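Local coordinates for CrmK (Actinoalloteichus sp. WH1-2216-6, PDB 5I1V), which is a flavoenzyme oxidase with covalently bound FAD, involved in recycling shunt products during caerulomycin biosynthesis, at residues A[222-227]-A[282-287]; A[245-250]-A[296-301]. One frame throughout, in Å; residues are numbered along the deposited sequence.

In the fold
Both contacts belong to the same layered unit, an antiparallel sheet with helices 237-253 and 291-303 on one face. Contact 1 pairs strands 222-231 and 277-285 inside the sheet. Contact 2 packs the two helices, each of which follows one of those strands in the chain. Both are largely buried. Contact 1 rests on backbone hydrogen bonds, and its Gln283 side chain lies about 11 Å from the FAD. Contact 2 has no direct hydrogen bond between its segments and relies on aromatic rings, with water and charge at one side. The layers meet where Ala282 CB lies 4.0 Å from Phe298 CE2.

Contact 1 of 2, residues A[222-227]-A[282-287]; sequences SFHVAR and AQIPVD
Residues 222-227 and 282-285 run antiparallel as neighbouring strands. Two pairs, His224 with Ile284 and Ala226 with Ala282, are each closed by two backbone hydrogen bonds. The shortest runs from Ala226 N to Ala282 O, 2.8 Å, and lies in the carbonyl plane. Beyond the strand end, Val286 N donates to Ser222 O at 3.0 Å. This bond is nearly straight at the hydrogen (172°), but the donor sits above the carbonyl plane.

The tight part is around Phe223. Its CG is anti to the carbonyl carbon, beside the backbone N (chi1 -77°). Pro285 CA sits over one ring face in a CH-pi contact, 4.2 Å from the Phe223 centroid. Pro285 CG touches Phe223 CE2 at 3.7 Å. Gln283 NE2 approaches Phe223 CE2 obliquely, also at 3.7 Å, with amide and ring planes 60° apart. Leu141 and Thr322 pack on Phe223 as well, and Gln283 OE1 makes a weak hydrogen bond to Thr322 OG1.

The solvent side lies at Ser222, His224 and Val286, all partly exposed, though the contact there is still close. Val286 CG2 stands over one imidazole face, 3.6 Å from the His224 centroid. Val286 CG2 also lies 3.4 Å from Ser222 OG, so one branch serves two side chains. Ile284, Ala226 and Ala282 pack on Met295 of helix 291-303.

Strand 311-318 pairs with the other edge of 222-231, and Tyr265 of strand 265-271 is backbone hydrogen-bonded to Gln283. The pair is thus interior to a large antiparallel sheet, consistent with the substrate domain of berberine-bridge-type FAD-linked oxidases.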
loop_
_atom_site.group_PDB
_atom_site.type_symbol
_atom_site.label_atom_id
_atom_site.label_comp_id
_atom_site.label_asym_id
_atom_site.label_seq_id
_atom_site.Cartn_x
_atom_site.Cartn_y
_atom_site.Cartn_z
ATOM N N SER A 222 11.254 11.746 -15.208
ATOM C CA SER A 222 10.009 11.184 -15.723
ATOM C C SER A 222 10.301 10.200 -16.818
ATOM O O SER A 222 11.429 10.183 -17.340
ATOM C CB SER A 222 9.025 12.267 -16.159
ATOM O OG SER A 222 9.318 12.756 -17.415
ATOM N N PHE A 223 9.296 9.350 -17.066
ATOM C CA PHE A 223 9.383 8.170 -17.888
ATOM C C PHE A 223 8.208 8.096 -18.849
ATOM O O PHE A 223 7.083 8.467 -18.498
ATOM C CB PHE A 223 9.292 6.916 -17.017
ATOM C CG PHE A 223 10.557 6.614 -16.296
ATOM C CD1 PHE A 223 10.921 7.365 -15.224
ATOM C CD2 PHE A 223 11.402 5.601 -16.723
ATOM C CE1 PHE A 223 12.119 7.139 -14.568
ATOM C CE2 PHE A 223 12.590 5.367 -16.075
ATOM C CZ PHE A 223 12.949 6.137 -14.990
ATOM N N HIS A 224 8.482 7.586 -20.033
ATOM C CA HIS A 224 7.436 7.104 -20.929
ATOM C C HIS A 224 7.151 5.658 -20.544
ATOM O O HIS A 224 8.090 4.847 -20.422
ATOM C CB HIS A 224 7.916 7.108 -22.384
ATOM C CG HIS A 224 8.184 8.468 -22.942
ATOM N ND1 HIS A 224 7.184 9.389 -23.163
ATOM C CD2 HIS A 224 9.335 9.062 -23.333
ATOM C CE1 HIS A 224 7.709 10.495 -23.661
ATOM N NE2 HIS A 224 9.011 10.322 -23.775
ATOM N N VAL A 225 5.871 5.313 -20.415
ATOM C CA VAL A 225 5.460 4.026 -19.915
ATOM C C VAL A 225 4.573 3.391 -20.986
ATOM O O VAL A 225 3.810 4.068 -21.634
ATOM C CB VAL A 225 4.681 4.164 -18.591
ATOM C CG1 VAL A 225 4.200 2.800 -18.121
ATOM C CG2 VAL A 225 5.537 4.858 -17.492
ATOM N N ALA A 226 4.740 2.104 -21.209
ATOM C CA ALA A 226 3.889 1.365 -22.111
ATOM C C ALA A 226 3.413 0.116 -21.397
ATOM O O ALA A 226 4.211 -0.620 -20.803
ATOM C CB ALA A 226 4.653 0.989 -23.376
ATOM N N ARG A 227 2.117 -0.130 -21.472
ATOM C CA ARG A 227 1.528 -1.284 -20.841
ATOM C C ARG A 227 0.820 -2.006 -21.992
ATOM O O ARG A 227 0.090 -1.408 -22.772
ATOM C CB ARG A 227 0.601 -0.862 -19.716
ATOM C CG ARG A 227 1.219 0.266 -18.854
ATOM C CD ARG A 227 1.101 0.066 -17.347
ATOM N NE ARG A 227 -0.298 0.086 -16.940
ATOM C CZ ARG A 227 -0.901 -0.810 -16.155
ATOM N NH1 ARG A 227 -0.227 -1.822 -15.597
ATOM N NH2 ARG A 227 -2.204 -0.676 -15.899
ATOM N N ALA A 282 6.732 -1.593 -19.829
ATOM C CA ALA A 282 8.014 -1.055 -20.200
ATOM C C ALA A 282 8.067 0.422 -19.917
ATOM O O ALA A 282 7.017 1.120 -19.920
ATOM C CB ALA A 282 8.316 -1.340 -21.651
ATOM N N GLN A 283 9.280 0.892 -19.614
ATOM C CA GLN A 283 9.502 2.267 -19.267
ATOM C C GLN A 283 10.858 2.681 -19.736
ATOM O O GLN A 283 11.751 1.879 -19.799
ATOM C CB GLN A 283 9.362 2.502 -17.732
ATOM C CG GLN A 283 10.390 1.762 -16.898
ATOM C CD GLN A 283 10.230 1.836 -15.385
ATOM O OE1 GLN A 283 9.215 1.511 -14.838
ATOM N NE2 GLN A 283 11.282 2.228 -14.709
ATOM N N ILE A 284 11.000 3.955 -20.068
ATOM C CA ILE A 284 12.254 4.535 -20.516
ATOM C C ILE A 284 12.247 5.990 -20.107
ATOM O O ILE A 284 11.241 6.663 -20.240
ATOM C CB ILE A 284 12.451 4.401 -22.043
ATOM C CG1 ILE A 284 13.882 4.759 -22.461
ATOM C CG2 ILE A 284 11.384 5.168 -22.797
ATOM C CD1 ILE A 284 14.208 4.528 -23.945
ATOM N N PRO A 285 13.353 6.471 -19.552
ATOM C CA PRO A 285 13.313 7.883 -19.191
ATOM C C PRO A 285 13.075 8.828 -20.382
ATOM O O PRO A 285 13.543 8.580 -21.493
ATOM C CB PRO A 285 14.696 8.135 -18.594
ATOM C CG PRO A 285 15.218 6.778 -18.206
ATOM C CD PRO A 285 14.641 5.847 -19.242
ATOM N N VAL A 286 12.364 9.916 -20.126
ATOM C CA VAL A 286 11.991 10.859 -21.175
ATOM C C VAL A 286 13.251 11.551 -21.721
ATOM O O VAL A 286 13.287 11.936 -22.889
ATOM C CB VAL A 286 10.967 11.892 -20.627
ATOM C CG1 VAL A 286 10.813 13.094 -21.550
ATOM C CG2 VAL A 286 9.618 11.223 -20.419
ATOM N N ASP A 287 14.281 11.676 -20.883
ATOM C CA ASP A 287 15.506 12.379 -21.251
ATOM C C ASP A 287 16.559 11.536 -22.006
ATOM O O ASP A 287 17.646 12.019 -22.285
ATOM C CB ASP A 287 16.136 13.055 -20.021
ATOM C CG ASP A 287 16.663 12.059 -18.963
ATOM O OD1 ASP A 287 16.214 10.895 -18.892
ATOM O OD2 ASP A 287 17.536 12.461 -18.153
#

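Contact 2 of 2, residues A[245-250]-A[296-301]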
loop_
_atom_site.group_PDB
_atom_site.type_symbol
_atom_site.label_atom_id
_atom_site.label_comp_id
_atom_site.label_asym_id
_atom_site.label_seq_id
_atom_site.Cartn_x
_atom_site.Cartn_y
_atom_site.Cartn_z
ATOM N N SER A 245 10.576 -15.290 -27.750
ATOM C CA SER A 245 11.886 -15.274 -28.442
ATOM C C SER A 245 12.258 -13.854 -28.838
ATOM O O SER A 245 13.389 -13.428 -28.653
ATOM C CB SER A 245 11.886 -16.170 -29.697
ATOM O OG SER A 245 11.682 -17.502 -29.307
ATOM N N ASN A 246 11.313 -13.119 -29.413
ATOM C CA ASN A 246 11.577 -11.718 -29.780
ATOM C C ASN A 246 12.010 -10.867 -28.607
ATOM O O ASN A 246 12.905 -10.044 -28.747
ATOM C CB ASN A 246 10.379 -11.060 -30.432
ATOM C CG ASN A 246 10.102 -11.620 -31.817
ATOM O OD1 ASN A 246 10.936 -12.329 -32.376
ATOM N ND2 ASN A 246 8.957 -11.296 -32.364
ATOM N N PHE A 247 11.310 -11.042 -27.482
ATOM C CA PHE A 247 11.631 -10.328 -26.233
ATOM C C PHE A 247 13.044 -10.657 -25.781
ATOM O O PHE A 247 13.848 -9.776 -25.562
ATOM C CB PHE A 247 10.643 -10.726 -25.142
ATOM C CG PHE A 247 10.823 -9.954 -23.854
ATOM C CD1 PHE A 247 10.263 -8.702 -23.710
ATOM C CD2 PHE A 247 11.537 -10.482 -22.799
ATOM C CE1 PHE A 247 10.418 -7.973 -22.525
ATOM C CE2 PHE A 247 11.716 -9.758 -21.611
ATOM C CZ PHE A 247 11.136 -8.514 -21.471
ATOM N N LEU A 248 13.356 -11.947 -25.689
ATOM C CA LEU A 248 14.672 -12.372 -25.218
ATOM C C LEU A 248 15.782 -11.866 -26.127
ATOM O O LEU A 248 16.811 -11.358 -25.630
ATOM C CB LEU A 248 14.754 -13.882 -25.065
ATOM C CG LEU A 248 13.754 -14.503 -24.096
ATOM C CD1 LEU A 248 13.873 -16.013 -24.100
ATOM C CD2 LEU A 248 13.896 -13.965 -22.696
ATOM N N ASP A 249 15.572 -11.934 -27.442
ATOM C CA ASP A 249 16.627 -11.503 -28.385
ATOM C C ASP A 249 16.886 -10.046 -28.236
ATOM O O ASP A 249 18.033 -9.622 -28.202
ATOM C CB ASP A 249 16.253 -11.756 -29.865
ATOM C CG ASP A 249 16.161 -13.230 -30.204
ATOM O OD1 ASP A 249 16.783 -14.053 -29.487
ATOM O OD2 ASP A 249 15.436 -13.578 -31.183
ATOM N N TRP A 250 15.821 -9.254 -28.178
ATOM C CA TRP A 250 15.990 -7.820 -28.019
ATOM C C TRP A 250 16.704 -7.532 -26.676
ATOM O O TRP A 250 17.623 -6.730 -26.647
ATOM C CB TRP A 250 14.656 -7.062 -28.100
ATOM C CG TRP A 250 14.798 -5.594 -28.122
ATOM C CD1 TRP A 250 14.842 -4.778 -29.224
ATOM C CD2 TRP A 250 15.013 -4.734 -26.984
ATOM N NE1 TRP A 250 15.033 -3.461 -28.834
ATOM C CE2 TRP A 250 15.151 -3.419 -27.468
ATOM C CE3 TRP A 250 15.068 -4.949 -25.606
ATOM C CZ2 TRP A 250 15.350 -2.319 -26.613
ATOM C CZ3 TRP A 250 15.294 -3.849 -24.762
ATOM C CH2 TRP A 250 15.421 -2.569 -25.266
ATOM N N SER A 296 8.950 2.844 -29.292
ATOM C CA SER A 296 8.238 2.356 -30.512
ATOM C C SER A 296 8.986 1.245 -31.215
ATOM O O SER A 296 8.373 0.249 -31.596
ATOM C CB SER A 296 7.986 3.503 -31.486
ATOM O OG SER A 296 6.985 4.368 -30.945
ATOM N N TRP A 297 10.300 1.420 -31.377
ATOM C CA TRP A 297 11.158 0.412 -32.016
ATOM C C TRP A 297 11.104 -0.883 -31.271
ATOM O O TRP A 297 11.021 -1.961 -31.877
ATOM C CB TRP A 297 12.631 0.845 -32.115
ATOM C CG TRP A 297 12.847 2.006 -33.006
ATOM C CD1 TRP A 297 12.044 2.411 -34.053
ATOM C CD2 TRP A 297 13.936 2.928 -32.950
ATOM N NE1 TRP A 297 12.567 3.548 -34.626
ATOM C CE2 TRP A 297 13.727 3.885 -33.972
ATOM C CE3 TRP A 297 15.072 3.043 -32.138
ATOM C CZ2 TRP A 297 14.619 4.949 -34.196
ATOM C CZ3 TRP A 297 15.950 4.115 -32.347
ATOM C CH2 TRP A 297 15.729 5.038 -33.382
ATOM N N PHE A 298 11.149 -0.777 -29.942
ATOM C CA PHE A 298 11.104 -1.960 -29.110
ATOM C C PHE A 298 9.754 -2.668 -29.283
ATOM O O PHE A 298 9.714 -3.851 -29.554
ATOM C CB PHE A 298 11.399 -1.587 -27.643
ATOM C CG PHE A 298 11.045 -2.661 -26.658
ATOM C CD1 PHE A 298 11.745 -3.836 -26.644
ATOM C CD2 PHE A 298 10.027 -2.462 -25.700
ATOM C CE1 PHE A 298 11.420 -4.845 -25.737
ATOM C CE2 PHE A 298 9.716 -3.450 -24.783
ATOM C CZ PHE A 298 10.408 -4.643 -24.804
ATOM N N LEU A 299 8.657 -1.925 -29.173
ATOM C CA LEU A 299 7.331 -2.505 -29.280
ATOM C C LEU A 299 7.113 -3.162 -30.680
ATOM O O LEU A 299 6.504 -4.213 -30.781
ATOM C CB LEU A 299 6.261 -1.457 -28.993
ATOM C CG LEU A 299 6.219 -0.894 -27.562
ATOM C CD1 LEU A 299 5.198 0.220 -27.509
ATOM C CD2 LEU A 299 5.890 -1.978 -26.536
ATOM N N ALA A 300 7.656 -2.560 -31.731
ATOM C CA ALA A 300 7.579 -3.162 -33.080
ATOM C C ALA A 300 8.346 -4.481 -33.174
ATOM O O ALA A 300 7.848 -5.440 -33.782
ATOM C CB ALA A 300 8.085 -2.189 -34.138
ATOM N N GLU A 301 9.535 -4.566 -32.583
ATOM C CA GLU A 301 10.299 -5.822 -32.656
ATOM C C GLU A 301 9.571 -6.975 -31.985
ATOM O O GLU A 301 9.600 -8.114 -32.470
ATOM C CB GLU A 301 11.678 -5.722 -32.016
ATOM C CG GLU A 301 12.697 -4.937 -32.815
ATOM C CD GLU A 301 14.117 -5.486 -32.717
ATOM O OE1 GLU A 301 14.334 -6.662 -32.313
ATOM O OE2 GLU A 301 15.040 -4.723 -33.067
HETATM O O HOH W 1 13.858 -9.247 -31.316
#
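Two roughly antiparallel helices pack here in a helix layer covering one face of the large antiparallel sheet, their segment axes 10.2 Å apart. The centre is an edge-to-face pair between Trp250 and Phe298. Both side chains have CG anti to the backbone N, which swings the indole across to the other helix and sets the Phe298 ring between it and the sheet. The edge of Phe298 meets the indole face, with planes at 56°. Phe298 CD1 stands over the middle of the indole, 3.4 Å from Trp250 CD2. Phe247 also has CG anti to its backbone N. Phe247 CE1 meets the tip of Phe298 at CZ, 4.0 Å away, and Met280 and Ala266 of the sheet pack against both phenylalanines. An alanine at Trp250 would remove the indole face that meets Phe298 CD1 and the edge beside Glu301, and would probably loosen the packing between the two helices.

The polar side is held by Asn246 and Glu301. Asn246 ND2 donates to Leu302 O and Glu304 O, and its OD1 accepts from Arg242. Glu301 bends at chi2 (-144°), which brings its carboxylate to the indole edge. The carboxylate plane is almost perpendicular to the ring, and Glu301 CD lies 3.6 Å from Trp250 CD1. Glu301 OE2 forms a salt bridge with Arg253. Glu301 OE1 lies 2.8 Å from a water, which is in turn 2.9 Å from the backbone Asn246 O.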